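Local coordinates for protein Cif (Cell cycle inhibiting factor) (Escherichia coli, PDB 3EFY) that deamidates a specific glutamine side chain of the host protein NEDD8 to glutamate, which shuts down cullin-RING ubiquitin ligases and inhibits the host cell cycle, at residues P8-T13 with L64-I69; Y29-E34 with V56-D61; E40-R45 with F159-F164; S87-G90 with R95-R98. One frame throughout, in Å; residues are numbered along the deposited sequence.

Interaction 1: P8-T13 with L64-I69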
loop_
_atom_site.group_PDB
_atom_site.type_symbol
_atom_site.label_atom_id
_atom_site.label_comp_id
_atom_site.label_asym_id
_atom_site.label_seq_id
_atom_site.Cartn_x
_atom_site.Cartn_y
_atom_site.Cartn_z
ATOM N N PRO A 8 -5.249 12.589 5.418
ATOM C CA PRO A 8 -3.852 12.797 5.002
ATOM C C PRO A 8 -3.654 14.081 4.190
ATOM O O PRO A 8 -4.589 14.550 3.574
ATOM C CB PRO A 8 -3.582 11.602 4.062
ATOM C CG PRO A 8 -4.581 10.602 4.391
ATOM C CD PRO A 8 -5.824 11.373 4.837
ATOM N N SER A 9 -2.425 14.571 4.142
ATOM C CA SER A 9 -2.023 15.709 3.317
ATOM C C SER A 9 -2.077 15.338 1.836
ATOM O O SER A 9 -2.107 14.139 1.490
ATOM C CB SER A 9 -0.591 16.137 3.659
ATOM O OG SER A 9 0.371 15.152 3.260
ATOM N N CYS A 10 -2.032 16.354 0.985
ATOM C CA CYS A 10 -2.052 16.142 -0.466
ATOM C C CYS A 10 -0.890 15.240 -0.890
ATOM O O CYS A 10 -1.063 14.365 -1.796
ATOM C CB CYS A 10 -2.022 17.421 -1.268
ATOM S SG CYS A 10 -0.649 18.541 -0.942
ATOM N N GLY A 11 0.278 15.444 -0.291
ATOM C CA GLY A 11 1.465 14.664 -0.672
ATOM C C GLY A 11 1.420 13.207 -0.235
ATOM O O GLY A 11 1.862 12.297 -0.967
ATOM N N VAL A 12 0.871 12.953 0.957
ATOM C CA VAL A 12 0.646 11.609 1.452
ATOM C C VAL A 12 -0.358 10.857 0.562
ATOM O O VAL A 12 -0.100 9.704 0.177
ATOM C CB VAL A 12 0.231 11.653 2.918
ATOM C CG1 VAL A 12 -0.256 10.338 3.364
ATOM C CG2 VAL A 12 1.451 12.109 3.755
ATOM N N THR A 13 -1.449 11.514 0.188
ATOM C CA THR A 13 -2.409 10.933 -0.747
ATOM C C THR A 13 -1.750 10.612 -2.072
ATOM O O THR A 13 -1.893 9.486 -2.579
ATOM C CB THR A 13 -3.574 11.893 -0.956
ATOM O OG1 THR A 13 -4.265 12.020 0.308
ATOM C CG2 THR A 13 -4.540 11.363 -2.008
ATOM N N LEU A 64 1.267 26.449 -6.857
ATOM C CA LEU A 64 -0.044 26.218 -6.317
ATOM C C LEU A 64 0.027 25.765 -4.871
ATOM O O LEU A 64 -0.948 25.911 -4.130
ATOM C CB LEU A 64 -0.810 25.191 -7.160
ATOM C CG LEU A 64 -2.332 25.096 -7.002
ATOM C CD1 LEU A 64 -3.019 26.384 -7.392
ATOM C CD2 LEU A 64 -2.922 23.914 -7.770
ATOM N N GLY A 65 1.183 25.222 -4.455
ATOM C CA GLY A 65 1.387 24.644 -3.155
ATOM C C GLY A 65 0.571 23.375 -2.949
ATOM O O GLY A 65 -0.151 23.209 -1.975
ATOM N N HIS A 66 0.720 22.418 -3.865
ATOM C CA HIS A 66 -0.202 21.333 -3.915
ATOM C C HIS A 66 0.468 20.144 -4.659
ATOM O O HIS A 66 1.374 20.372 -5.426
ATOM C CB HIS A 66 -1.414 21.825 -4.703
ATOM C CG HIS A 66 -2.543 20.864 -4.704
ATOM N ND1 HIS A 66 -2.826 20.078 -3.610
ATOM C CD2 HIS A 66 -3.480 20.568 -5.646
ATOM C CE1 HIS A 66 -3.839 19.289 -3.918
ATOM N NE2 HIS A 66 -4.290 19.602 -5.121
ATOM N N ALA A 67 0.135 18.938 -4.272
ATOM C CA ALA A 67 0.576 17.730 -5.001
ATOM C C ALA A 67 -0.622 16.920 -5.463
ATOM O O ALA A 67 -1.662 16.881 -4.807
ATOM C CB ALA A 67 1.480 16.860 -4.105
ATOM N N TYR A 68 -0.476 16.204 -6.587
ATOM C CA TYR A 68 -1.612 15.507 -7.179
ATOM C C TYR A 68 -1.117 14.548 -8.269
ATOM O O TYR A 68 0.045 14.613 -8.638
ATOM C CB TYR A 68 -2.649 16.508 -7.741
ATOM C CG TYR A 68 -2.108 17.620 -8.542
ATOM C CD1 TYR A 68 -1.957 17.516 -9.931
ATOM C CD2 TYR A 68 -1.646 18.828 -7.970
ATOM C CE1 TYR A 68 -1.455 18.579 -10.685
ATOM C CE2 TYR A 68 -1.119 19.813 -8.705
ATOM C CZ TYR A 68 -0.992 19.720 -10.075
ATOM O OH TYR A 68 -0.478 20.787 -10.788
ATOM N N ILE A 69 -2.014 13.706 -8.762
ATOM C CA ILE A 69 -1.666 12.623 -9.731
ATOM C C ILE A 69 -2.402 12.885 -11.039
ATOM O O ILE A 69 -3.598 13.181 -11.013
ATOM C CB ILE A 69 -2.072 11.285 -9.208
ATOM C CG1 ILE A 69 -1.431 10.928 -7.843
ATOM C CG2 ILE A 69 -1.715 10.198 -10.249
ATOM C CD1 ILE A 69 0.081 11.020 -7.844
HETATM O O HOH W 1 -3.181 14.780 -3.716
#
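Cys10, the first residue of helix 10-22, meets His66 and Ala67 at the start of strand 66-72. The close packing centres on its side chain: CB of Cys10 lies 3.6 Å from ND1 of His66, approaching the imidazole obliquely, while SG of Cys10 sits at the ring edge, 4.8 Å from the centroid of His66. With chi1 at 56°, SG stands between the backbone N and the carbonyl carbon of Cys10, and from there it accepts a weak hydrogen bond from Ala67 N at 3.4 Å. Gly11, with no side chain, brings its CA to 4.1 Å from CB of Ala67, so two small residues let helix and strand come close. Beyond them the contact is looser and wetter: one water donates to both Cys10 O and Ala67 O, linking two carbonyls that both need a donor. Just before the helix, Ser9 is its N-cap, OG accepting from Val12 N at 3.2 Å. Cys10, His66 and Gln86 are the active-site residues. ND1 of His66 is directed to Cys10 at the helix N-terminus while NE2 is held by a hydrogen bond to Gln86 OE1, consistent with a papain-like Cys-His-Gln triad in this deamidase.

Interaction 2: Y29-E34 with V56-D61; sequences YCFENE and VLRVND
Arg58 of strand 54-61 reaches across to Tyr29 and Phe31 in the loop between helices 10-22 and 39-47. The strand enters at Val56, whose side chain is directed to Met18 and Ile69 of the core; Leu57 points to the other face of the sheet and touches Leu42. The side chain of Arg58 is extended from CG to NE, long enough to span a separation of 9.4 Å between the CA atoms of Phe31 and Arg58. CE1 of Phe31 lies over the centre of the guanidinium face, 3.4 Å from Arg58 CZ, with the two planes inclined by 32°. NH2 stands over the phenyl face toward its rim. Tyr29 OH, hydrogen-bonded to Gln162 OE1, also touches Arg58 CD at 3.3 Å, its ring plane 13° from that of the guanidinium. Val59 then turns to Tyr68 and Phe161, Asn60 brings its CB to the in-plane edge of the guanidinium, and Asp61 binds Tyr68 OH and Tyr119 OH. Arginine suits this buried site because its flat face can lie against an aromatic ring while its N-H groups stay available for hydrogen bonds; NE donates to Asn15 OD1, so the charge is probably stabilised by both ring and amide.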
loop_
_atom_site.group_PDB
_atom_site.type_symbol
_atom_site.label_atom_id
_atom_site.label_comp_id
_atom_site.label_asym_id
_atom_site.label_seq_id
_atom_site.Cartn_x
_atom_site.Cartn_y
_atom_site.Cartn_z
ATOM N N TYR A 29 7.418 1.534 -4.654
ATOM C CA TYR A 29 7.571 2.964 -4.845
ATOM C C TYR A 29 7.956 3.639 -3.519
ATOM O O TYR A 29 7.378 3.337 -2.492
ATOM C CB TYR A 29 6.232 3.553 -5.339
ATOM C CG TYR A 29 6.183 5.055 -5.436
ATOM C CD1 TYR A 29 6.686 5.720 -6.557
ATOM C CD2 TYR A 29 5.711 5.821 -4.389
ATOM C CE1 TYR A 29 6.649 7.111 -6.639
ATOM C CE2 TYR A 29 5.722 7.196 -4.465
ATOM C CZ TYR A 29 6.190 7.825 -5.576
ATOM O OH TYR A 29 6.178 9.196 -5.668
ATOM N N CYS A 30 8.926 4.550 -3.582
ATOM C CA CYS A 30 9.328 5.313 -2.434
ATOM C C CYS A 30 9.638 6.751 -2.906
ATOM O O CYS A 30 10.688 7.027 -3.465
ATOM C CB CYS A 30 10.526 4.650 -1.774
ATOM S SG CYS A 30 11.063 5.517 -0.291
ATOM N N PHE A 31 8.696 7.652 -2.648
ATOM C CA PHE A 31 8.757 9.024 -3.127
ATOM C C PHE A 31 10.130 9.678 -3.020
ATOM O O PHE A 31 10.630 10.255 -3.973
ATOM C CB PHE A 31 7.717 9.872 -2.382
ATOM C CG PHE A 31 7.852 11.331 -2.633
ATOM C CD1 PHE A 31 7.534 11.885 -3.878
ATOM C CD2 PHE A 31 8.326 12.157 -1.642
ATOM C CE1 PHE A 31 7.675 13.210 -4.114
ATOM C CE2 PHE A 31 8.456 13.513 -1.870
ATOM C CZ PHE A 31 8.143 14.049 -3.111
ATOM N N GLU A 32 10.740 9.593 -1.840
ATOM C CA GLU A 32 11.994 10.271 -1.612
ATOM C C GLU A 32 13.145 9.808 -2.474
ATOM O O GLU A 32 14.092 10.590 -2.716
ATOM C CB GLU A 32 12.378 10.198 -0.138
ATOM C CG GLU A 32 11.458 11.006 0.749
ATOM C CD GLU A 32 11.549 12.524 0.563
ATOM O OE1 GLU A 32 12.517 13.039 -0.056
ATOM O OE2 GLU A 32 10.633 13.219 1.093
ATOM N N ASN A 33 13.091 8.573 -2.946
ATOM C CA ASN A 33 14.186 7.994 -3.718
ATOM C C ASN A 33 13.986 7.930 -5.225
ATOM O O ASN A 33 14.889 7.510 -5.966
ATOM C CB ASN A 33 14.471 6.607 -3.180
ATOM C CG ASN A 33 14.877 6.617 -1.749
ATOM O OD1 ASN A 33 15.496 7.551 -1.266
ATOM N ND2 ASN A 33 14.530 5.536 -1.050
ATOM N N GLU A 34 12.823 8.331 -5.730
ATOM C CA GLU A 34 12.573 8.215 -7.145
ATOM C C GLU A 34 13.212 9.320 -7.948
ATOM O O GLU A 34 13.498 10.450 -7.453
ATOM C CB GLU A 34 11.043 8.156 -7.443
ATOM C CG GLU A 34 10.304 7.053 -6.661
ATOM C CD GLU A 34 10.739 5.613 -6.936
ATOM O OE1 GLU A 34 11.495 5.322 -7.912
ATOM O OE2 GLU A 34 10.386 4.706 -6.118
ATOM N N VAL A 56 1.512 7.099 -15.165
ATOM C CA VAL A 56 1.068 7.933 -14.039
ATOM C C VAL A 56 2.128 8.990 -13.753
ATOM O O VAL A 56 3.339 8.687 -13.742
ATOM C CB VAL A 56 0.729 7.028 -12.835
ATOM C CG1 VAL A 56 1.889 6.126 -12.327
ATOM C CG2 VAL A 56 0.156 7.844 -11.769
ATOM N N LEU A 57 1.675 10.214 -13.537
ATOM C CA LEU A 57 2.487 11.370 -13.315
ATOM C C LEU A 57 2.198 11.951 -11.944
ATOM O O LEU A 57 1.041 12.381 -11.661
ATOM C CB LEU A 57 2.211 12.415 -14.384
ATOM C CG LEU A 57 2.922 13.736 -14.335
ATOM C CD1 LEU A 57 4.428 13.582 -14.702
ATOM C CD2 LEU A 57 2.262 14.720 -15.334
ATOM N N ARG A 58 3.236 11.964 -11.084
ATOM C CA ARG A 58 3.105 12.639 -9.781
ATOM C C ARG A 58 3.590 14.066 -9.910
ATOM O O ARG A 58 4.699 14.305 -10.389
ATOM C CB ARG A 58 3.909 11.926 -8.687
ATOM C CG ARG A 58 3.588 12.499 -7.310
ATOM C CD ARG A 58 4.645 12.072 -6.328
ATOM N NE ARG A 58 4.331 12.449 -4.946
ATOM C CZ ARG A 58 4.368 13.686 -4.450
ATOM N NH1 ARG A 58 4.673 14.720 -5.213
ATOM N NH2 ARG A 58 4.071 13.890 -3.167
ATOM N N VAL A 59 2.737 15.032 -9.564
ATOM C CA VAL A 59 3.040 16.427 -9.654
ATOM C C VAL A 59 3.240 17.077 -8.292
ATOM O O VAL A 59 2.356 17.031 -7.449
ATOM C CB VAL A 59 1.885 17.228 -10.331
ATOM C CG1 VAL A 59 2.316 18.677 -10.565
ATOM C CG2 VAL A 59 1.461 16.508 -11.666
ATOM N N ASN A 60 4.392 17.700 -8.126
ATOM C CA ASN A 60 4.703 18.529 -6.934
ATOM C C ASN A 60 4.670 19.959 -7.454
ATOM O O ASN A 60 5.572 20.410 -8.172
ATOM C CB ASN A 60 6.085 18.113 -6.392
ATOM C CG ASN A 60 6.170 18.066 -4.901
ATOM O OD1 ASN A 60 7.203 18.553 -4.364
ATOM N ND2 ASN A 60 5.212 17.448 -4.185
ATOM N N ASP A 61 3.541 20.630 -7.214
ATOM C CA ASP A 61 3.266 21.944 -7.742
ATOM C C ASP A 61 3.567 22.992 -6.671
ATOM O O ASP A 61 2.749 23.273 -5.827
ATOM C CB ASP A 61 1.794 21.954 -8.196
ATOM C CG ASP A 61 1.349 23.199 -8.915
ATOM O OD1 ASP A 61 1.953 24.275 -8.762
ATOM O OD2 ASP A 61 0.307 23.069 -9.645
#

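Interaction 3: E40-R45 with F159-F164; sequences EQLQER and FSFQLF
The phenyl ring of Phe161 carries CD2 of Leu42 over the centre of one face, 3.5 Å from the centroid and only 6° off the ring normal, a CH-pi contact in which the methyl is almost equally far from all six carbons. The guanidinium of Arg45, the other flat group, has CD2 of Leu163 over one face, displaced toward the rim and 3.7 Å from NH2 of Arg45. Two waters lie at its edge, in plane. One accepts from NH1 and donates to Leu163 O at 2.7 Å; the other accepts from NH2 and reaches the same carbonyl only weakly. Arg45 arrives there by folding back, bent at chi2 and chi3, so that its charged end lies against a methyl while its N-H groups remain turned to water. Leucine fits position 42 because its branched end serves two neighbours: CD2 goes to the phenyl ring, and Leu42 CD1 lies 4.2 Å from Leu163 CD2. Leu42 also touches Leu57 and Phe120, and Phe120 meets Phe161 edge to face, so the inner half of the contact belongs to the hydrophobic core while Arg45 covers its outer border. The axes of the short segments 40-45 and 159-164 pass 9.3 Å apart at 38°. Here an amphipathic helix lies on one face of an antiparallel sheet at its outermost strand within the chain, as in the alpha+beta folds of the papain-like clan.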
loop_
_atom_site.group_PDB
_atom_site.type_symbol
_atom_site.label_atom_id
_atom_site.label_comp_id
_atom_site.label_asym_id
_atom_site.label_seq_id
_atom_site.Cartn_x
_atom_site.Cartn_y
_atom_site.Cartn_z
ATOM N N GLU A 40 10.631 21.055 -18.306
ATOM C CA GLU A 40 11.165 20.936 -19.664
ATOM C C GLU A 40 11.343 19.481 -20.039
ATOM O O GLU A 40 10.992 19.069 -21.147
ATOM C CB GLU A 40 12.470 21.709 -19.783
ATOM C CG GLU A 40 13.391 21.389 -20.934
ATOM C CD GLU A 40 14.794 21.963 -20.652
ATOM O OE1 GLU A 40 15.714 21.199 -20.253
ATOM O OE2 GLU A 40 14.933 23.193 -20.763
ATOM N N GLN A 41 11.875 18.694 -19.115
ATOM C CA GLN A 41 12.006 17.276 -19.317
ATOM C C GLN A 41 10.660 16.569 -19.562
ATOM O O GLN A 41 10.499 15.720 -20.441
ATOM C CB GLN A 41 12.681 16.699 -18.078
ATOM C CG GLN A 41 13.500 15.570 -18.278
ATOM C CD GLN A 41 14.352 15.248 -17.019
ATOM O OE1 GLN A 41 14.330 15.961 -15.988
ATOM N NE2 GLN A 41 15.108 14.177 -17.127
ATOM N N LEU A 42 9.661 16.886 -18.738
ATOM C CA LEU A 42 8.360 16.315 -18.882
ATOM C C LEU A 42 7.763 16.685 -20.269
ATOM O O LEU A 42 7.211 15.834 -20.947
ATOM C CB LEU A 42 7.406 16.851 -17.775
ATOM C CG LEU A 42 5.953 16.389 -17.987
ATOM C CD1 LEU A 42 5.811 14.863 -17.830
ATOM C CD2 LEU A 42 5.001 17.110 -17.046
ATOM N N GLN A 43 7.917 17.932 -20.693
ATOM C CA GLN A 43 7.362 18.390 -21.984
ATOM C C GLN A 43 7.977 17.559 -23.163
ATOM O O GLN A 43 7.249 17.123 -24.078
ATOM C CB GLN A 43 7.556 19.901 -22.186
ATOM C CG GLN A 43 6.718 20.763 -21.231
ATOM C CD GLN A 43 7.097 22.235 -21.238
ATOM O OE1 GLN A 43 8.242 22.607 -21.568
ATOM N NE2 GLN A 43 6.149 23.096 -20.839
ATOM N N GLU A 44 9.267 17.284 -23.057
ATOM C CA GLU A 44 9.924 16.388 -24.045
ATOM C C GLU A 44 9.375 15.002 -23.985
ATOM O O GLU A 44 9.079 14.424 -25.042
ATOM C CB GLU A 44 11.451 16.404 -23.924
ATOM C CG GLU A 44 12.056 17.753 -24.229
ATOM C CD GLU A 44 11.982 18.082 -25.696
ATOM O OE1 GLU A 44 12.249 17.177 -26.535
ATOM O OE2 GLU A 44 11.632 19.237 -26.010
ATOM N N ARG A 45 9.203 14.432 -22.771
ATOM C CA ARG A 45 8.686 13.086 -22.645
ATOM C C ARG A 45 7.263 13.012 -23.230
ATOM O O ARG A 45 6.881 12.009 -23.822
ATOM C CB ARG A 45 8.717 12.621 -21.193
ATOM C CG ARG A 45 10.140 12.314 -20.641
ATOM C CD ARG A 45 10.754 10.982 -21.269
ATOM N NE ARG A 45 9.898 9.838 -21.041
ATOM C CZ ARG A 45 9.803 9.166 -19.887
ATOM N NH1 ARG A 45 10.549 9.511 -18.830
ATOM N NH2 ARG A 45 8.934 8.199 -19.759
ATOM N N PHE A 159 7.888 23.436 -10.416
ATOM C CA PHE A 159 7.367 22.074 -10.546
ATOM C C PHE A 159 8.466 21.028 -10.415
ATOM O O PHE A 159 9.600 21.232 -10.868
ATOM C CB PHE A 159 6.716 21.876 -11.913
ATOM C CG PHE A 159 5.390 22.576 -12.076
ATOM C CD1 PHE A 159 4.234 21.982 -11.617
ATOM C CD2 PHE A 159 5.317 23.799 -12.685
ATOM C CE1 PHE A 159 2.992 22.582 -11.764
ATOM C CE2 PHE A 159 4.055 24.436 -12.876
ATOM C CZ PHE A 159 2.898 23.838 -12.381
ATOM N N SER A 160 8.101 19.892 -9.838
ATOM C CA SER A 160 8.906 18.651 -9.877
ATOM C C SER A 160 7.932 17.514 -10.192
ATOM O O SER A 160 6.868 17.434 -9.578
ATOM C CB SER A 160 9.499 18.388 -8.504
ATOM O OG SER A 160 10.273 17.206 -8.446
ATOM N N PHE A 161 8.306 16.638 -11.116
ATOM C CA PHE A 161 7.454 15.559 -11.553
ATOM C C PHE A 161 8.137 14.220 -11.365
ATOM O O PHE A 161 9.367 14.115 -11.375
ATOM C CB PHE A 161 7.139 15.692 -13.026
ATOM C CG PHE A 161 6.430 16.971 -13.384
ATOM C CD1 PHE A 161 5.048 17.051 -13.241
ATOM C CD2 PHE A 161 7.131 18.063 -13.873
ATOM C CE1 PHE A 161 4.376 18.235 -13.585
ATOM C CE2 PHE A 161 6.475 19.218 -14.244
ATOM C CZ PHE A 161 5.092 19.303 -14.082
ATOM N N GLN A 162 7.323 13.177 -11.216
ATOM C CA GLN A 162 7.794 11.780 -11.348
ATOM C C GLN A 162 6.864 11.088 -12.332
ATOM O O GLN A 162 5.628 11.240 -12.243
ATOM C CB GLN A 162 7.779 11.036 -10.026
ATOM C CG GLN A 162 8.672 11.713 -8.973
ATOM C CD GLN A 162 8.644 11.020 -7.636
ATOM O OE1 GLN A 162 7.929 10.020 -7.442
ATOM N NE2 GLN A 162 9.457 11.519 -6.693
ATOM N N LEU A 163 7.455 10.376 -13.307
ATOM C CA LEU A 163 6.669 9.771 -14.384
ATOM C C LEU A 163 6.999 8.276 -14.479
ATOM O O LEU A 163 8.191 7.916 -14.635
ATOM C CB LEU A 163 6.995 10.436 -15.688
ATOM C CG LEU A 163 6.322 9.969 -16.956
ATOM C CD1 LEU A 163 4.778 10.093 -16.853
ATOM C CD2 LEU A 163 6.881 10.786 -18.144
ATOM N N PHE A 164 5.997 7.440 -14.413
ATOM C CA PHE A 164 6.167 6.000 -14.480
ATOM C C PHE A 164 5.167 5.347 -15.433
ATOM O O PHE A 164 3.984 5.711 -15.454
ATOM C CB PHE A 164 5.946 5.343 -13.117
ATOM C CG PHE A 164 6.980 5.644 -12.069
ATOM C CD1 PHE A 164 6.926 6.813 -11.341
ATOM C CD2 PHE A 164 7.944 4.705 -11.736
ATOM C CE1 PHE A 164 7.836 7.060 -10.307
ATOM C CE2 PHE A 164 8.856 4.960 -10.689
ATOM C CZ PHE A 164 8.776 6.161 -9.990
HETATM O O HOH W 2 10.286 8.255 -16.358
HETATM O O HOH W 3 8.428 6.382 -17.686
#

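Interaction 4: S87-G90 with R95-R98; sequences SDLG and RKLR
Segments 87-90 and 95-98 run in roughly opposite directions, 144° apart, and are joined by an antiparallel hydrogen-bonded pair, Asp88 with Leu97. Leu97 N gives the straighter bond, 177° at the hydrogen and 2.8 Å to Asp88 O, while Asp88 N returns one to Leu97 O at 2.9 Å. Asp88 O also receives a CA-H contact from Lys96. On the side-chain level, Asp88 CB and Leu97 CB approach to 4.0 Å. The carboxylate of Asp88 then folds back onto its own segment: OD1 accepts from Gly90 N at 2.9 Å, on the anti side but tilted out of the carboxylate plane, making an Asx turn, and OD2 is bound by Thr94 OG1. The Asx turn lies within a small hairpin-like loop joined by this single bridge, between strand 81-85 and helix 99-103 and directly after Gln86 of the active site, which Leu97 touches. Gly90 suits the bend twice over, having a positive phi of 83° and its CA only 3.3 Å from Lys96 N, where a CB would clash. On the outer side, Lys96 crosses Leu89 at a slant, NZ coming 4.1 Å from CD2 of Leu89, and a bend at chi4 brings NZ to two waters that donate to Asp88 O and Leu89 O. Ser87 OG, at the inner end, is hydrogen-bonded to Thr13 OG1 of helix 10-22.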
loop_
_atom_site.group_PDB
_atom_site.type_symbol
_atom_site.label_atom_id
_atom_site.label_comp_id
_atom_site.label_asym_id
_atom_site.label_seq_id
_atom_site.Cartn_x
_atom_site.Cartn_y
_atom_site.Cartn_z
ATOM N N SER A 87 -6.176 15.035 -3.096
ATOM C CA SER A 87 -6.868 15.522 -1.889
ATOM C C SER A 87 -6.247 16.856 -1.523
ATOM O O SER A 87 -5.201 17.196 -2.043
ATOM C CB SER A 87 -6.778 14.544 -0.705
ATOM O OG SER A 87 -5.477 14.517 -0.148
ATOM N N ASP A 88 -6.837 17.600 -0.571
ATOM C CA ASP A 88 -6.279 18.910 -0.238
ATOM C C ASP A 88 -6.733 19.261 1.196
ATOM O O ASP A 88 -7.898 19.077 1.534
ATOM C CB ASP A 88 -6.823 19.909 -1.243
ATOM C CG ASP A 88 -6.037 21.181 -1.349
ATOM O OD1 ASP A 88 -5.572 21.769 -0.317
ATOM O OD2 ASP A 88 -5.978 21.678 -2.482
ATOM N N LEU A 89 -5.792 19.715 2.017
ATOM C CA LEU A 89 -6.164 20.150 3.389
ATOM C C LEU A 89 -6.692 21.575 3.447
ATOM O O LEU A 89 -7.271 21.968 4.494
ATOM C CB LEU A 89 -4.983 20.000 4.347
ATOM C CG LEU A 89 -4.562 18.556 4.644
ATOM C CD1 LEU A 89 -3.303 18.567 5.551
ATOM C CD2 LEU A 89 -5.701 17.683 5.196
ATOM N N GLY A 90 -6.532 22.342 2.385
ATOM C CA GLY A 90 -7.178 23.656 2.282
ATOM C C GLY A 90 -6.440 24.800 2.971
ATOM O O GLY A 90 -7.043 25.848 3.279
ATOM N N ARG A 95 -9.293 25.067 -1.802
ATOM C CA ARG A 95 -9.964 24.736 -0.571
ATOM C C ARG A 95 -9.857 23.276 -0.162
ATOM O O ARG A 95 -9.424 22.408 -0.970
ATOM C CB ARG A 95 -11.428 25.157 -0.667
ATOM C CG ARG A 95 -12.241 24.361 -1.640
ATOM C CD ARG A 95 -13.713 24.686 -1.507
ATOM N NE ARG A 95 -14.402 24.565 -2.766
ATOM C CZ ARG A 95 -15.704 24.375 -2.911
ATOM N NH1 ARG A 95 -16.518 24.324 -1.835
ATOM N NH2 ARG A 95 -16.213 24.284 -4.135
ATOM N N LYS A 96 -10.212 22.976 1.093
ATOM C CA LYS A 96 -10.203 21.596 1.600
ATOM C C LYS A 96 -11.040 20.666 0.742
ATOM O O LYS A 96 -12.159 21.011 0.362
ATOM C CB LYS A 96 -10.762 21.478 3.044
ATOM C CG LYS A 96 -10.607 20.076 3.637
ATOM C CD LYS A 96 -10.960 19.951 5.135
ATOM C CE LYS A 96 -11.071 18.476 5.571
ATOM N NZ LYS A 96 -9.735 17.790 5.581
ATOM N N LEU A 97 -10.461 19.503 0.430
ATOM C CA LEU A 97 -11.065 18.483 -0.418
ATOM C C LEU A 97 -10.682 17.074 0.011
ATOM O O LEU A 97 -9.502 16.709 -0.030
ATOM C CB LEU A 97 -10.606 18.728 -1.851
ATOM C CG LEU A 97 -11.000 17.732 -2.934
ATOM C CD1 LEU A 97 -12.540 17.774 -3.194
ATOM C CD2 LEU A 97 -10.274 18.138 -4.231
ATOM N N ARG A 98 -11.653 16.279 0.439
ATOM C CA ARG A 98 -11.401 14.896 0.799
ATOM C C ARG A 98 -11.242 14.066 -0.458
ATOM O O ARG A 98 -11.982 14.264 -1.441
ATOM C CB ARG A 98 -12.504 14.324 1.673
ATOM C CG ARG A 98 -12.620 15.085 3.010
ATOM C CD ARG A 98 -13.836 14.606 3.818
ATOM N NE ARG A 98 -13.736 13.174 4.008
ATOM C CZ ARG A 98 -14.501 12.257 3.418
ATOM N NH1 ARG A 98 -15.501 12.604 2.598
ATOM N NH2 ARG A 98 -14.265 10.970 3.663
HETATM O O HOH W 4 -8.715 16.785 3.129
HETATM O O HOH W 5 -7.918 20.138 6.732
#

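In the fold
Strands 54-61, 66-72 and 159-166 belong to one antiparallel sheet, with 54-61 in the middle of the three, and interactions 1, 2 and 3 each attach something to it: helix 10-22, the loop 29-34 and helix 39-47. Interaction 2 is the most buried and rests on an arginine against one aromatic ring and a tyrosine hydroxyl; interaction 3, farther from the centre, grades from apolar core to a hydrated edge. Interaction 1 is partly buried and holds the reactive groups. Interaction 4 lies outside the sheet, relies on backbone bonds and water, and flanks interaction 1 where Cys10 and His66 pack on Ser87 O. Interactions 3 and 4 are remote, their centres about 25 Å apart, whereas backbone pairing of Arg58 with Gln162 joins interaction 2 to interaction 3.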